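Local atomic coordinates of putative sortase (Streptococcus pneumoniae, PDB entry 2W1K), a protein that probably acts as a sortase transpeptidase in pilus biogenesis, joining pilin subunits covalently into the surface fibre of the pneumococcus. Residues Asp43-Glu48 / Ala111-Glu116; Asp149-Leu154 / Leu186-Arg191. All coordinates share one frame; numbering follows the deposited sequence.

Interaction 1 of 2, residues Asp43-Glu48 / Ala111-Glu116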
# COMPACT_ATOMS: atom_id res chain seq x y z
N ASP A 43 -10.12 -11.07 4.72
CA ASP A 43 -10.66 -9.72 4.68
C ASP A 43 -10.05 -8.80 5.72
O ASP A 43 -10.10 -9.10 6.88
CB ASP A 43 -12.16 -9.66 4.87
CG ASP A 43 -12.69 -8.24 4.60
OD1 ASP A 43 -12.47 -7.75 3.47
OD2 ASP A 43 -13.29 -7.63 5.49
N PRO A 44 -9.46 -7.67 5.28
CA PRO A 44 -8.81 -6.70 6.17
C PRO A 44 -9.78 -5.96 7.10
O PRO A 44 -9.36 -5.43 8.11
CB PRO A 44 -8.16 -5.72 5.20
CG PRO A 44 -8.95 -5.86 3.97
CD PRO A 44 -9.32 -7.28 3.86
N PHE A 45 -11.06 -5.99 6.82
CA PHE A 45 -12.02 -5.24 7.63
C PHE A 45 -12.89 -6.23 8.36
O PHE A 45 -14.00 -5.89 8.81
CB PHE A 45 -12.83 -4.21 6.79
CG PHE A 45 -11.94 -3.25 6.05
CD1 PHE A 45 -11.32 -2.22 6.75
CD2 PHE A 45 -11.59 -3.45 4.72
CE1 PHE A 45 -10.43 -1.32 6.09
CE2 PHE A 45 -10.69 -2.57 4.04
CZ PHE A 45 -10.11 -1.52 4.75
N LEU A 46 -12.40 -7.46 8.48
CA LEU A 46 -12.88 -8.13 9.62
C LEU A 46 -12.96 -7.39 10.90
O LEU A 46 -14.11 -7.19 11.39
CB LEU A 46 -13.43 -9.52 9.51
CG LEU A 46 -14.95 -9.05 9.50
CD1 LEU A 46 -15.31 -8.05 8.39
CD2 LEU A 46 -16.06 -10.16 9.63
N ALA A 47 -11.82 -6.79 11.28
CA ALA A 47 -11.21 -7.13 12.52
C ALA A 47 -9.71 -6.75 12.56
O ALA A 47 -9.18 -6.02 11.69
CB ALA A 47 -11.34 -8.68 12.64
N GLU A 48 -9.06 -7.29 13.60
CA GLU A 48 -7.65 -7.62 13.54
C GLU A 48 -7.37 -8.75 12.51
O GLU A 48 -8.10 -8.93 11.52
CB GLU A 48 -7.16 -8.05 14.93
CG GLU A 48 -7.34 -7.00 16.02
CD GLU A 48 -6.02 -6.24 16.32
OE1 GLU A 48 -4.99 -6.91 16.52
OE2 GLU A 48 -5.99 -4.99 16.36
N ALA A 111 -4.75 -1.74 2.48
CA ALA A 111 -6.07 -1.39 2.96
C ALA A 111 -6.09 -0.05 3.72
O ALA A 111 -5.06 0.43 4.24
CB ALA A 111 -6.64 -2.56 3.83
N GLY A 112 -7.25 0.61 3.75
CA GLY A 112 -7.39 1.69 4.70
C GLY A 112 -8.82 1.98 5.03
O GLY A 112 -9.73 1.72 4.18
N HIS A 113 -9.03 2.55 6.23
CA HIS A 113 -10.40 2.92 6.67
C HIS A 113 -11.13 3.98 5.90
O HIS A 113 -10.52 4.89 5.29
CB HIS A 113 -10.38 3.32 8.12
CG HIS A 113 -10.30 2.16 9.04
ND1 HIS A 113 -11.11 1.05 8.88
CD2 HIS A 113 -9.61 1.98 10.19
CE1 HIS A 113 -10.90 0.23 9.89
NE2 HIS A 113 -10.01 0.79 10.72
N ARG A 114 -12.46 3.84 5.90
CA ARG A 114 -13.34 4.73 5.13
C ARG A 114 -13.81 5.93 5.98
O ARG A 114 -13.92 7.07 5.49
CB ARG A 114 -14.58 3.99 4.67
CG ARG A 114 -15.34 4.78 3.62
CD ARG A 114 -14.45 4.85 2.39
NE ARG A 114 -15.02 5.58 1.26
CZ ARG A 114 -15.87 5.11 0.32
NH1 ARG A 114 -16.43 3.87 0.36
NH2 ARG A 114 -16.23 5.97 -0.64
N ALA A 115 -14.06 5.66 7.25
CA ALA A 115 -14.64 6.63 8.18
C ALA A 115 -14.19 6.34 9.64
O ALA A 115 -15.00 6.32 10.54
CB ALA A 115 -16.14 6.57 8.08
N GLU A 116 -12.94 6.01 9.82
CA GLU A 116 -12.23 5.98 11.09
C GLU A 116 -12.39 7.29 11.88
O GLU A 116 -12.21 8.35 11.33
CB GLU A 116 -10.70 5.74 10.76
CG GLU A 116 -9.74 6.05 11.87
CD GLU A 116 -9.83 4.98 12.94
OE1 GLU A 116 -10.61 3.99 12.73
OE2 GLU A 116 -9.14 5.13 13.97

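Interaction 2 of 2, residues Asp149-Leu154 / Leu186-Arg191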
# COMPACT_ATOMS: atom_id res chain seq x y z
N ASP A 149 -8.71 1.50 -12.91
CA ASP A 149 -10.13 1.14 -12.89
C ASP A 149 -10.52 0.80 -11.44
O ASP A 149 -9.66 0.89 -10.53
CB ASP A 149 -10.46 -0.02 -13.89
CG ASP A 149 -9.82 -1.35 -13.48
OD1 ASP A 149 -9.41 -1.53 -12.32
OD2 ASP A 149 -9.66 -2.25 -14.34
N THR A 150 -11.80 0.46 -11.21
CA THR A 150 -12.29 0.12 -9.89
C THR A 150 -13.21 -1.09 -9.91
O THR A 150 -13.71 -1.52 -10.93
CB THR A 150 -12.98 1.32 -9.22
OG1 THR A 150 -14.24 1.55 -9.85
CG2 THR A 150 -12.17 2.59 -9.46
N GLU A 151 -13.39 -1.70 -8.76
CA GLU A 151 -14.39 -2.75 -8.60
C GLU A 151 -15.07 -2.65 -7.27
O GLU A 151 -14.50 -2.10 -6.31
CB GLU A 151 -13.72 -4.11 -8.63
CG GLU A 151 -12.70 -4.17 -9.66
CD GLU A 151 -11.82 -5.43 -9.55
OE1 GLU A 151 -12.40 -6.53 -9.42
OE2 GLU A 151 -10.57 -5.30 -9.61
N ILE A 152 -16.28 -3.19 -7.20
CA ILE A 152 -16.95 -3.39 -5.92
C ILE A 152 -16.98 -4.89 -5.68
O ILE A 152 -17.31 -5.65 -6.58
CB ILE A 152 -18.36 -2.79 -5.85
CG1 ILE A 152 -18.28 -1.28 -5.98
CG2 ILE A 152 -19.06 -3.19 -4.54
CD1 ILE A 152 -17.68 -0.65 -4.81
N ILE A 153 -16.55 -5.34 -4.50
CA ILE A 153 -16.64 -6.80 -4.28
C ILE A 153 -17.30 -7.10 -2.96
O ILE A 153 -17.43 -6.18 -2.15
CB ILE A 153 -15.25 -7.48 -4.39
CG1 ILE A 153 -14.38 -7.14 -3.12
CG2 ILE A 153 -14.65 -7.14 -5.79
CD1 ILE A 153 -13.12 -7.98 -3.03
N LEU A 154 -17.67 -8.37 -2.72
CA LEU A 154 -18.14 -8.81 -1.39
C LEU A 154 -16.92 -9.20 -0.55
O LEU A 154 -15.95 -9.73 -1.11
CB LEU A 154 -19.04 -10.08 -1.55
CG LEU A 154 -20.37 -9.93 -2.32
CD1 LEU A 154 -21.35 -11.13 -2.03
CD2 LEU A 154 -20.99 -8.60 -1.94
N LEU A 186 -12.57 -1.51 -4.50
CA LEU A 186 -11.19 -1.69 -4.97
C LEU A 186 -10.86 -0.67 -6.02
O LEU A 186 -11.53 -0.60 -7.01
CB LEU A 186 -11.04 -3.05 -5.64
CG LEU A 186 -10.76 -4.35 -4.88
CD1 LEU A 186 -11.36 -4.47 -3.49
CD2 LEU A 186 -10.95 -5.64 -5.72
N VAL A 187 -9.75 0.04 -5.86
CA VAL A 187 -9.25 0.93 -6.86
C VAL A 187 -7.85 0.41 -7.30
O VAL A 187 -6.92 0.31 -6.50
CB VAL A 187 -9.14 2.39 -6.25
CG1 VAL A 187 -8.77 3.35 -7.34
CG2 VAL A 187 -10.50 2.87 -5.56
N ASN A 188 -7.72 0.01 -8.58
CA ASN A 188 -6.50 -0.55 -9.16
C ASN A 188 -5.64 0.51 -9.81
O ASN A 188 -6.16 1.41 -10.52
CB ASN A 188 -6.83 -1.69 -10.13
CG ASN A 188 -7.77 -2.70 -9.46
OD1 ASN A 188 -7.47 -3.17 -8.38
ND2 ASN A 188 -8.97 -2.88 -10.00
N PHE A 189 -4.34 0.40 -9.56
CA PHE A 189 -3.41 1.33 -10.13
C PHE A 189 -2.31 0.54 -10.86
O PHE A 189 -1.88 -0.48 -10.34
CB PHE A 189 -2.69 2.04 -8.97
CG PHE A 189 -3.53 3.09 -8.28
CD1 PHE A 189 -4.50 2.73 -7.31
CD2 PHE A 189 -3.33 4.46 -8.56
CE1 PHE A 189 -5.28 3.73 -6.66
CE2 PHE A 189 -4.08 5.45 -7.89
CZ PHE A 189 -5.05 5.07 -6.94
N GLU A 190 -1.83 1.00 -12.04
CA GLU A 190 -0.77 0.29 -12.73
C GLU A 190 0.54 1.09 -12.54
O GLU A 190 0.56 2.33 -12.52
CB GLU A 190 -1.06 0.11 -14.26
CG GLU A 190 -0.06 -0.90 -14.87
CD GLU A 190 -0.36 -1.30 -16.37
OE1 GLU A 190 -1.24 -0.67 -16.94
OE2 GLU A 190 0.30 -2.23 -16.93
N ARG A 191 1.63 0.36 -12.39
CA ARG A 191 2.90 0.95 -12.17
C ARG A 191 3.37 1.60 -13.41
O ARG A 191 3.32 0.98 -14.50
CB ARG A 191 3.91 -0.10 -11.80
CG ARG A 191 5.32 0.54 -11.63
CD ARG A 191 6.34 -0.63 -11.12
NE ARG A 191 6.01 -1.11 -9.77
CZ ARG A 191 6.95 -1.36 -8.82
NH1 ARG A 191 8.29 -1.32 -9.11
NH2 ARG A 191 6.58 -1.67 -7.61

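Interaction 1 of 2, residues Asp43-Glu48 / Ala111-Glu116
P44 and F45 of a loop that follows helix 18-34 lean on A111, G112 and H113, where strand 106-111 runs out into a loop. The preceding D43 does not touch that strand end. Its OD2 takes a weak hydrogen bond from the backbone N of F45 (3.1 Å), an Asx-turn bond laid within the type I turn D43-L46, and also forms a salt bridge with R184. P44 comes next: its CB meets CB of A111 at 3.8 Å. The same CB lies over one face of the F45 ring, offset toward the rim. F45 is the main contributor from this segment. Its CG lies anti to the carbonyl carbon (chi1 -56°), beside the backbone N, and the ring's CZ reaches both CB of A111 (3.7 Å) and O of G112 (3.3 Å), each met obliquely. The N of G112 lies at the ring edge, in plane. Farther round that edge, CE1 approaches ND1 of H113 at 3.7 Å. The imidazole is inclined 46° to the phenyl ring, with centroids 5.7 Å apart, and the two side chains slide past each other in opposite directions. The O of G112 is hydrogen-bonded to T174 OG1, while F45 further touches C175, R184 and L87. An Asp-Pro-Phe loop, its Asp paired to an Arg and its Phe set among a His, a Cys and that Arg, is characteristic of the lid of class C pilus sortases; H113, C175 and R184 probably correspond to the family's catalytic His, Cys and Arg.

Interaction 2 of 2, residues Asp149-Leu154 / Leu186-Arg191
D149, T150 and E151 pair antiparallel with N188, V187 and L186. Main-chain bonds close the pairing at both ends: N188 N gives to D149 O, while E151 and L186 bond in both directions, L186 N to E151 O at 2.7 Å. Between them T150 and V187 form a non-hydrogen-bonded pair, beside which T150 CA makes a CA-H...O contact with L186 O (3.1 Å).

The polar side chains gather about the N188 amide. Its ND2 meets OD1 of D149 at 2.7 Å, nearly straight at 170° and in the amide plane. The same ND2 bonds OE2 of E151 at 2.9 Å, through that oxygen's anti lone pair and with the oxygen lying somewhat out of the amide plane. R107 forms a salt bridge with OE2 and a hydrogen bond with N188 OD1, which also takes one from T171 OG1.

Apolar contacts flank this group. CD1 of L186 packs on CD1 of I153 at 4.0 Å, the side chains crossing at about a right angle, while CD2 of L186 rests against the polar E151 carboxylate. On the other face of the sheet, T150 CG2 touches V187 CG1 (4.1 Å).

With acceptors at ND2 and donors at OD1, the buried amide is held at both ends and its flip state is fixed; R107 would probably offset the carboxylate charge of E151.

Interaction 1 closes along the chain before interaction 2 opens, and their centres lie 16 Å apart, with nearest atoms about 6 Å apart and no touch. Both belong to the sortase beta-barrel. Strand 106-111, which leads into 111-116, neighbours strand 168-176; next across the sheet come 183-196 and then 141-153, the two strands of interaction 2. R184 is common to both sites: a partner of the 43-48 loop by its side chain and of I153 by its backbone. Interaction 1 thus lays a loop over the probable catalytic region, and interaction 2 joins neighbouring barrel strands, one of which carries R184.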